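ORF112 (Cyprinid herpesvirus 3, PDB 4WCG) binds left-handed Z-DNA through its Zalpha domain, a winged helix-turn-helix fold, and may, like poxvirus E3L, act against the interferon response. Local coordinates at residues Ile46-Ala58 with Arg86-Pro97. Sequence-based numbering, arbitrary orientation.
Sequences ILAYLGTKQGAKA and RKHPQHPVWYLP. With SO4 (sulfate ion), chain E; nucleotides of chain D.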
ATOM      1  N   ILE A  46      11.036  -2.089  11.287  1.00 23.89           N
ATOM      2  CA  ILE A  46      10.553  -3.056  10.305  1.00 24.49           C
ATOM      3  C   ILE A  46      11.369  -2.961   9.014  1.00 25.57           C
ATOM      4  O   ILE A  46      11.762  -3.972   8.436  1.00 25.17           O
ATOM      5  CB  ILE A  46       9.069  -2.826  10.013  1.00 21.86           C
ATOM      6  CG1 ILE A  46       8.242  -3.165  11.253  1.00 21.49           C
ATOM      7  CG2 ILE A  46       8.614  -3.672   8.823  1.00 24.25           C
ATOM      8  CD1 ILE A  46       6.784  -2.774  11.134  1.00 23.08           C
ATOM      9  N   LEU A  47      11.636  -1.737   8.576  1.00 22.80           N
ATOM     10  CA  LEU A  47      12.443  -1.521   7.380  1.00 21.87           C
ATOM     11  C   LEU A  47      13.840  -2.096   7.586  1.00 27.16           C
ATOM     12  O   LEU A  47      14.445  -2.656   6.665  1.00 27.52           O
ATOM     13  CB  LEU A  47      12.522  -0.032   7.048  1.00 23.15           C
ATOM     14  CG  LEU A  47      11.196   0.582   6.596  1.00 23.99           C
ATOM     15  CD1 LEU A  47      11.325   2.089   6.454  1.00 28.86           C
ATOM     16  CD2 LEU A  47      10.770  -0.010   5.270  1.00 26.02           C
ATOM     17  N   ALA A  48      14.367  -1.956   8.797  1.00 25.77           N
ATOM     18  CA  ALA A  48      15.684  -2.493   9.068  1.00 28.63           C
ATOM     19  C   ALA A  48      15.714  -4.011   8.967  1.00 27.63           C
ATOM     20  O   ALA A  48      16.672  -4.577   8.448  1.00 30.45           O
ATOM     21  CB  ALA A  48      16.168  -2.048  10.431  1.00 28.15           C
ATOM     22  N   TYR A  49      14.678  -4.671   9.481  1.00 25.96           N
ATOM     23  CA  TYR A  49      14.601  -6.121   9.368  1.00 28.11           C
ATOM     24  C   TYR A  49      14.581  -6.514   7.891  1.00 26.83           C
ATOM     25  O   TYR A  49      15.304  -7.413   7.467  1.00 28.50           O
ATOM     26  CB  TYR A  49      13.357  -6.664  10.083  1.00 25.60           C
ATOM     27  CG  TYR A  49      13.265  -8.180  10.092  1.00 29.11           C
ATOM     28  CD1 TYR A  49      12.757  -8.875   8.999  1.00 27.52           C
ATOM     29  CD2 TYR A  49      13.700  -8.914  11.186  1.00 37.04           C
ATOM     30  CE1 TYR A  49      12.679 -10.258   9.000  1.00 26.05           C
ATOM     31  CE2 TYR A  49      13.622 -10.301  11.195  1.00 43.13           C
ATOM     32  CZ  TYR A  49      13.106 -10.967  10.098  1.00 34.60           C
ATOM     33  OH  TYR A  49      13.034 -12.345  10.100  1.00 42.49           O
ATOM     34  N   LEU A  50      13.766  -5.825   7.105  1.00 26.98           N
ATOM     35  CA  LEU A  50      13.610  -6.176   5.697  1.00 28.86           C
ATOM     36  C   LEU A  50      14.894  -5.975   4.910  1.00 30.18           C
ATOM     37  O   LEU A  50      15.156  -6.696   3.943  1.00 33.49           O
ATOM     38  CB  LEU A  50      12.478  -5.363   5.069  1.00 26.60           C
ATOM     39  CG  LEU A  50      11.113  -5.797   5.575  1.00 23.94           C
ATOM     40  CD1 LEU A  50      10.010  -4.885   5.037  1.00 25.26           C
ATOM     41  CD2 LEU A  50      10.856  -7.246   5.170  1.00 29.91           C
ATOM     42  N   GLY A  51      15.701  -5.010   5.343  1.00 31.50           N
ATOM     43  CA  GLY A  51      16.983  -4.750   4.714  1.00 34.41           C
ATOM     44  C   GLY A  51      17.929  -5.914   4.913  1.00 35.92           C
ATOM     45  O   GLY A  51      18.904  -6.071   4.176  1.00 47.70           O
ATOM     46  N   THR A  52      17.637  -6.733   5.918  1.00 38.78           N
ATOM     47  CA  THR A  52      18.469  -7.879   6.250  1.00 45.87           C
ATOM     48  C   THR A  52      17.934  -9.159   5.604  1.00 39.26           C
ATOM     49  O   THR A  52      18.700 -10.064   5.262  1.00 41.91           O
ATOM     50  CB  THR A  52      18.560  -8.073   7.778  1.00 44.92           C
ATOM     51  OG1 THR A  52      18.859  -6.819   8.407  1.00 50.02           O
ATOM     52  CG2 THR A  52      19.636  -9.050   8.111  1.00 44.82           C
ATOM     53  N   LYS A  53      16.624  -9.216   5.423  1.00 35.06           N
ATOM     54  CA  LYS A  53      15.954 -10.389   4.874  1.00 33.81           C
ATOM     55  C   LYS A  53      14.756 -10.009   4.016  1.00 34.26           C
ATOM     56  O   LYS A  53      13.665  -9.767   4.534  1.00 41.90           O
ATOM     57  CB  LYS A  53      15.499 -11.325   6.000  1.00 47.03           C
ATOM     58  N   GLN A  54      14.965  -9.957   2.705  1.00 36.56           N
ATOM     59  CA  GLN A  54      13.878  -9.721   1.752  1.00 31.44           C
ATOM     60  C   GLN A  54      12.907 -10.889   1.744  1.00 27.91           C
ATOM     61  O   GLN A  54      13.302 -12.038   1.947  1.00 33.85           O
ATOM     62  CB  GLN A  54      14.443  -9.524   0.345  1.00 32.62           C
ATOM     63  CG  GLN A  54      15.250  -8.263   0.154  1.00 44.77           C
ATOM     64  CD  GLN A  54      14.377  -7.060  -0.125  1.00 31.05           C
ATOM     65  OE1 GLN A  54      13.149  -7.165  -0.152  1.00 28.38           O
ATOM     66  NE2 GLN A  54      15.004  -5.915  -0.352  1.00 33.01           N
ATOM     67  N   GLY A  55      11.633 -10.617   1.509  1.00 25.32           N
ATOM     68  CA  GLY A  55      10.689 -11.697   1.363  1.00 25.43           C
ATOM     69  C   GLY A  55      10.238 -12.265   2.702  1.00 31.37           C
ATOM     70  O   GLY A  55       9.962 -13.460   2.814  1.00 34.52           O
ATOM     71  N   ALA A  56      10.137 -11.402   3.709  1.00 26.02           N
ATOM     72  CA  ALA A  56       9.837 -11.844   5.068  1.00 24.53           C
ATOM     73  C   ALA A  56       8.341 -11.851   5.346  1.00 23.27           C
ATOM     74  O   ALA A  56       7.580 -11.103   4.743  1.00 22.53           O
ATOM     75  CB  ALA A  56      10.535 -10.958   6.071  1.00 30.87           C
ATOM     76  N   LYS A  57       7.939 -12.716   6.274  1.00 25.07           N
ATOM     77  CA  LYS A  57       6.569 -12.720   6.755  1.00 23.10           C
ATOM     78  C   LYS A  57       6.446 -11.914   8.038  1.00 23.78           C
ATOM     79  O   LYS A  57       7.400 -11.817   8.806  1.00 24.72           O
ATOM     80  CB  LYS A  57       6.098 -14.148   6.995  1.00 26.97           C
ATOM     81  CG  LYS A  57       5.988 -14.978   5.733  1.00 33.67           C
ATOM     82  CD  LYS A  57       5.377 -16.329   6.025  1.00 43.64           C
ATOM     83  CE  LYS A  57       4.871 -16.985   4.753  1.00 59.05           C
ATOM     84  NZ  LYS A  57       3.951 -18.119   5.050  1.00 66.79           N
ATOM     85  N   ALA A  58       5.266 -11.343   8.267  1.00 21.60           N
ATOM     86  CA  ALA A  58       5.023 -10.544   9.467  1.00 21.21           C
ATOM     87  C   ALA A  58       5.287 -11.306  10.765  1.00 26.31           C
ATOM     88  O   ALA A  58       5.783 -10.719  11.733  1.00 24.33           O
ATOM     89  CB  ALA A  58       3.594 -10.019   9.466  1.00 22.90           C
ATOM     90  N   ARG A  86       6.777  -3.267  -0.049  1.00 20.61           N
ATOM     91  CA  ARG A  86       5.933  -3.790  -1.108  1.00 21.00           C
ATOM     92  C   ARG A  86       5.599  -5.239  -0.800  1.00 21.21           C
ATOM     93  O   ARG A  86       6.493  -6.035  -0.475  1.00 21.83           O
ATOM     94  CB  ARG A  86       6.635  -3.666  -2.450  1.00 23.38           C
ATOM     95  CG  ARG A  86       5.737  -3.964  -3.640  1.00 24.20           C
ATOM     96  CD  ARG A  86       6.537  -4.042  -4.905  1.00 25.23           C
ATOM     97  NE  ARG A  86       7.239  -2.793  -5.165  1.00 27.15           N
ATOM     98  CZ  ARG A  86       8.342  -2.697  -5.898  1.00 27.31           C
ATOM     99  NH1 ARG A  86       8.877  -3.787  -6.431  1.00 34.73           N
ATOM    100  NH2 ARG A  86       8.916  -1.517  -6.084  1.00 32.84           N
ATOM    101  N   LYS A  87       4.325  -5.591  -0.907  1.00 19.75           N
ATOM    102  CA  LYS A  87       3.896  -6.958  -0.683  1.00 19.58           C
ATOM    103  C   LYS A  87       4.005  -7.761  -1.970  1.00 22.94           C
ATOM    104  O   LYS A  87       3.807  -7.224  -3.060  1.00 23.73           O
ATOM    105  CB  LYS A  87       2.450  -6.974  -0.169  1.00 22.56           C
ATOM    106  CG  LYS A  87       1.993  -8.291   0.419  1.00 22.40           C
ATOM    107  CD  LYS A  87       0.522  -8.194   0.827  1.00 25.47           C
ATOM    108  CE  LYS A  87      -0.378  -8.420  -0.369  1.00 26.60           C
ATOM    109  NZ  LYS A  87      -0.263  -9.820  -0.863  1.00 30.29           N
ATOM    110  N   HIS A  88       4.324  -9.045  -1.835  1.00 19.44           N
ATOM    111  CA  HIS A  88       4.158 -10.020  -2.902  1.00 20.04           C
ATOM    112  C   HIS A  88       2.740  -9.981  -3.460  1.00 24.05           C
ATOM    113  O   HIS A  88       1.783  -9.861  -2.708  1.00 24.92           O
ATOM    114  CB  HIS A  88       4.487 -11.424  -2.366  1.00 23.78           C
ATOM    115  CG  HIS A  88       4.641 -12.469  -3.423  1.00 23.71           C
ATOM    116  ND1 HIS A  88       3.569 -13.014  -4.095  1.00 23.06           N
ATOM    117  CD2 HIS A  88       5.746 -13.081  -3.916  1.00 23.61           C
ATOM    118  CE1 HIS A  88       4.004 -13.912  -4.962  1.00 27.06           C
ATOM    119  NE2 HIS A  88       5.323 -13.969  -4.875  1.00 25.71           N
ATOM    120  N   PRO A  89       2.602 -10.093  -4.784  1.00 27.33           N
ATOM    121  CA  PRO A  89       1.261  -9.960  -5.368  1.00 28.18           C
ATOM    122  C   PRO A  89       0.259 -11.035  -4.917  1.00 33.25           C
ATOM    123  O   PRO A  89      -0.945 -10.761  -4.922  1.00 36.46           O
ATOM    124  CB  PRO A  89       1.525 -10.059  -6.876  1.00 31.37           C
ATOM    125  CG  PRO A  89       2.878 -10.699  -7.001  1.00 40.00           C
ATOM    126  CD  PRO A  89       3.650 -10.243  -5.804  1.00 31.47           C
ATOM    127  N   GLN A  90       0.729 -12.213  -4.512  1.00 25.70           N
ATOM    128  CA  GLN A  90      -0.161 -13.327  -4.162  1.00 28.88           C
ATOM    129  C   GLN A  90      -0.038 -13.818  -2.711  1.00 34.67           C
ATOM    130  O   GLN A  90      -0.909 -14.531  -2.220  1.00 40.33           O
ATOM    131  CB  GLN A  90       0.092 -14.507  -5.102  1.00 36.11           C
ATOM    132  N   HIS A  91       1.049 -13.461  -2.039  1.00 27.55           N
ATOM    133  CA  HIS A  91       1.348 -14.019  -0.712  1.00 26.78           C
ATOM    134  C   HIS A  91       1.644 -12.915   0.282  1.00 22.13           C
ATOM    135  O   HIS A  91       2.032 -11.830  -0.117  1.00 22.46           O
ATOM    136  CB  HIS A  91       2.540 -14.978  -0.790  1.00 31.63           C
ATOM    137  CG  HIS A  91       2.331 -16.129  -1.722  1.00 33.63           C
ATOM    138  ND1 HIS A  91       1.268 -16.998  -1.606  1.00 45.21           N
ATOM    139  CD2 HIS A  91       3.058 -16.560  -2.780  1.00 41.67           C
ATOM    140  CE1 HIS A  91       1.345 -17.913  -2.558  1.00 53.29           C
ATOM    141  NE2 HIS A  91       2.422 -17.670  -3.283  1.00 53.61           N
ATOM    142  N   PRO A  92       1.464 -13.186   1.587  1.00 22.38           N
ATOM    143  CA  PRO A  92       1.789 -12.203   2.624  1.00 22.35           C
ATOM    144  C   PRO A  92       3.277 -12.226   2.928  1.00 21.18           C
ATOM    145  O   PRO A  92       3.723 -12.564   4.026  1.00 22.59           O
ATOM    146  CB  PRO A  92       0.965 -12.674   3.824  1.00 22.87           C
ATOM    147  CG  PRO A  92       0.914 -14.168   3.642  1.00 25.59           C
ATOM    148  CD  PRO A  92       0.799 -14.375   2.151  1.00 24.78           C
ATOM    149  N   VAL A  93       4.040 -11.849   1.917  1.00 19.30           N
ATOM    150  CA  VAL A  93       5.493 -11.808   1.997  1.00 21.96           C
ATOM    151  C   VAL A  93       5.926 -10.400   1.583  1.00 20.81           C
ATOM    152  O   VAL A  93       5.333  -9.817   0.672  1.00 21.46           O
ATOM    153  CB  VAL A  93       6.090 -12.917   1.110  1.00 25.36           C
ATOM    154  CG1 VAL A  93       7.497 -12.610   0.688  1.00 32.14           C
ATOM    155  CG2 VAL A  93       5.980 -14.264   1.837  1.00 29.73           C
ATOM    156  N   TRP A  94       6.933  -9.839   2.252  1.00 18.88           N
ATOM    157  CA  TRP A  94       7.220  -8.407   2.135  1.00 19.18           C
ATOM    158  C   TRP A  94       8.640  -8.109   1.665  1.00 21.09           C
ATOM    159  O   TRP A  94       9.620  -8.750   2.086  1.00 19.67           O
ATOM    160  CB  TRP A  94       6.972  -7.708   3.481  1.00 19.31           C
ATOM    161  CG  TRP A  94       5.532  -7.823   3.874  1.00 17.12           C
ATOM    162  CD1 TRP A  94       4.932  -8.846   4.575  1.00 19.62           C
ATOM    163  CD2 TRP A  94       4.487  -6.905   3.541  1.00 16.74           C
ATOM    164  NE1 TRP A  94       3.594  -8.608   4.691  1.00 19.60           N
ATOM    165  CE2 TRP A  94       3.287  -7.422   4.076  1.00 19.84           C
ATOM    166  CE3 TRP A  94       4.449  -5.692   2.852  1.00 20.04           C
ATOM    167  CZ2 TRP A  94       2.064  -6.754   3.944  1.00 20.36           C
ATOM    168  CZ3 TRP A  94       3.249  -5.043   2.712  1.00 18.93           C
ATOM    169  CH2 TRP A  94       2.065  -5.569   3.263  1.00 21.67           C
ATOM    170  N   TYR A  95       8.726  -7.107   0.798  1.00 20.15           N
ATOM    171  CA  TYR A  95       9.979  -6.687   0.206  1.00 19.09           C
ATOM    172  C   TYR A  95      10.264  -5.219   0.456  1.00 18.94           C
ATOM    173  O   TYR A  95       9.371  -4.407   0.670  1.00 18.99           O
ATOM    174  CB  TYR A  95       9.969  -6.946  -1.303  1.00 19.30           C
ATOM    175  CG  TYR A  95       9.673  -8.372  -1.652  1.00 22.25           C
ATOM    176  CD1 TYR A  95      10.683  -9.332  -1.674  1.00 22.81           C
ATOM    177  CD2 TYR A  95       8.382  -8.761  -1.972  1.00 24.94           C
ATOM    178  CE1 TYR A  95      10.390 -10.651  -1.987  1.00 24.82           C
ATOM    179  CE2 TYR A  95       8.087 -10.070  -2.295  1.00 29.05           C
ATOM    180  CZ  TYR A  95       9.096 -11.006  -2.301  1.00 24.93           C
ATOM    181  OH  TYR A  95       8.792 -12.304  -2.636  1.00 27.57           O
ATOM    182  N   LEU A  96      11.539  -4.887   0.360  1.00 24.04           N
ATOM    183  CA  LEU A  96      11.989  -3.521   0.478  1.00 25.75           C
ATOM    184  C   LEU A  96      12.421  -3.029  -0.901  1.00 32.61           C
ATOM    185  O   LEU A  96      13.452  -3.479  -1.399  1.00 37.13           O
ATOM    186  CB  LEU A  96      13.156  -3.471   1.472  1.00 26.16           C
ATOM    187  CG  LEU A  96      13.762  -2.155   1.933  1.00 30.66           C
ATOM    188  CD1 LEU A  96      12.788  -1.393   2.795  1.00 37.00           C
ATOM    189  CD2 LEU A  96      15.063  -2.436   2.680  1.00 32.60           C
ATOM    190  N   PRO A  97      11.648  -2.117  -1.520  1.00 26.00           N
ATOM    191  CA  PRO A  97      12.008  -1.573  -2.843  1.00 33.97           C
ATOM    192  C   PRO A  97      13.346  -0.841  -2.836  1.00 35.29           C
ATOM    193  O   PRO A  97      13.644  -0.238  -1.804  1.00 37.00           O
ATOM    194  CB  PRO A  97      10.869  -0.591  -3.153  1.00 33.53           C
ATOM    195  CG  PRO A  97       9.735  -1.021  -2.281  1.00 40.25           C
ATOM    196  CD  PRO A  97      10.369  -1.566  -1.035  1.00 32.12           C
TER
HETATM  197  S   SO4 E 301       6.355   0.922  -5.212  0.67 33.46           S
HETATM  198  O1  SO4 E 301       7.770   1.260  -5.076  0.67 44.14           O
HETATM  199  O2  SO4 E 301       6.040   0.692  -6.626  0.67 35.05           O
HETATM  200  O3  SO4 E 301       6.065  -0.310  -4.461  0.67 23.91           O
HETATM  201  O4  SO4 E 301       5.550   2.038  -4.720  0.67 31.62           O
ATOM    202  P    DG D   3      -1.991 -17.132   4.405  1.00 23.40           P
ATOM    203  OP1  DG D   3      -1.653 -18.125   3.352  1.00 24.98           O
ATOM    204  OP2  DG D   3      -1.047 -16.876   5.510  1.00 24.07           O
ATOM    205  O5'  DG D   3      -2.335 -15.775   3.674  1.00 20.81           O
ATOM    206  C5'  DG D   3      -2.762 -14.650   4.437  1.00 19.86           C
ATOM    207  C4'  DG D   3      -3.151 -13.526   3.511  1.00 16.91           C
ATOM    208  O4'  DG D   3      -4.189 -13.997   2.630  1.00 20.12           O
ATOM    209  C3'  DG D   3      -3.707 -12.301   4.212  1.00 18.45           C
ATOM    210  O3'  DG D   3      -2.677 -11.358   4.372  1.00 17.23           O
ATOM    211  C2'  DG D   3      -4.775 -11.781   3.258  1.00 19.39           C
ATOM    212  C1'  DG D   3      -5.140 -12.984   2.393  1.00 20.57           C
ATOM    213  N9   DG D   3      -6.465 -13.536   2.662  1.00 19.30           N
ATOM    214  C8   DG D   3      -7.455 -13.778   1.742  1.00 20.16           C
ATOM    215  N7   DG D   3      -8.536 -14.293   2.261  1.00 20.62           N
ATOM    216  C5   DG D   3      -8.247 -14.401   3.619  1.00 18.83           C
ATOM    217  C6   DG D   3      -9.042 -14.878   4.682  1.00 18.64           C
ATOM    218  O6   DG D   3     -10.191 -15.342   4.636  1.00 22.72           O
ATOM    219  N1   DG D   3      -8.374 -14.792   5.908  1.00 16.48           N
ATOM    220  C2   DG D   3      -7.095 -14.330   6.060  1.00 16.66           C
ATOM    221  N2   DG D   3      -6.600 -14.342   7.302  1.00 16.83           N
ATOM    222  N3   DG D   3      -6.342 -13.885   5.075  1.00 17.12           N
ATOM    223  C4   DG D   3      -6.981 -13.936   3.883  1.00 18.44           C
TER
HETATM  224  O   HOH W   1       3.038 -11.945   6.546  1.00 23.52           O
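Gln54 turns its side-chain amide onto the backbone of Leu96 and pairs with both its N-H and its C=O, much as a backbone partner in a sheet would. Its OE1 takes the Leu96 N-H at 2.8 Å, nearly straight at 168°, while its NE2 gives a hydrogen to a lone pair of Leu96 O at 3.1 Å. The chain bends at chi2 (-83°), which brings the amide to Leu96, and OE1 also lies at the ring edge of Tyr95. Next along, Gly55 and Ala56 both donate to Trp94 O, a G1 beta bulge, and Trp94 N donates in return to Ala56 O at 2.9 Å. Gly55 sits at positive phi with its CA only 3.4 Å from Val93 CG1, tight for two carbons. The Leu96 side chain reaches helix 40-52: its CD1 presses on Leu47 CD2 at 3.5 Å, crossing it at about a right angle, and its CD2 covers Gly51 CA. The Trp94 indole presents its edge to Ala56 O, carries Lys87 CG over one face, and packs edge-to-face with Tyr77 of helix 69-81. Toward the DNA, a water accepts from Ala58 N and donates to Pro92 O, and Pro92 CG lies 3.6 Å from O5' of DG3 of chain D. The wing of this winged-helix domain is thus tied to the loop after its first helix mostly through backbone atoms, Gln54 being the one side chain that hydrogen-bonds across.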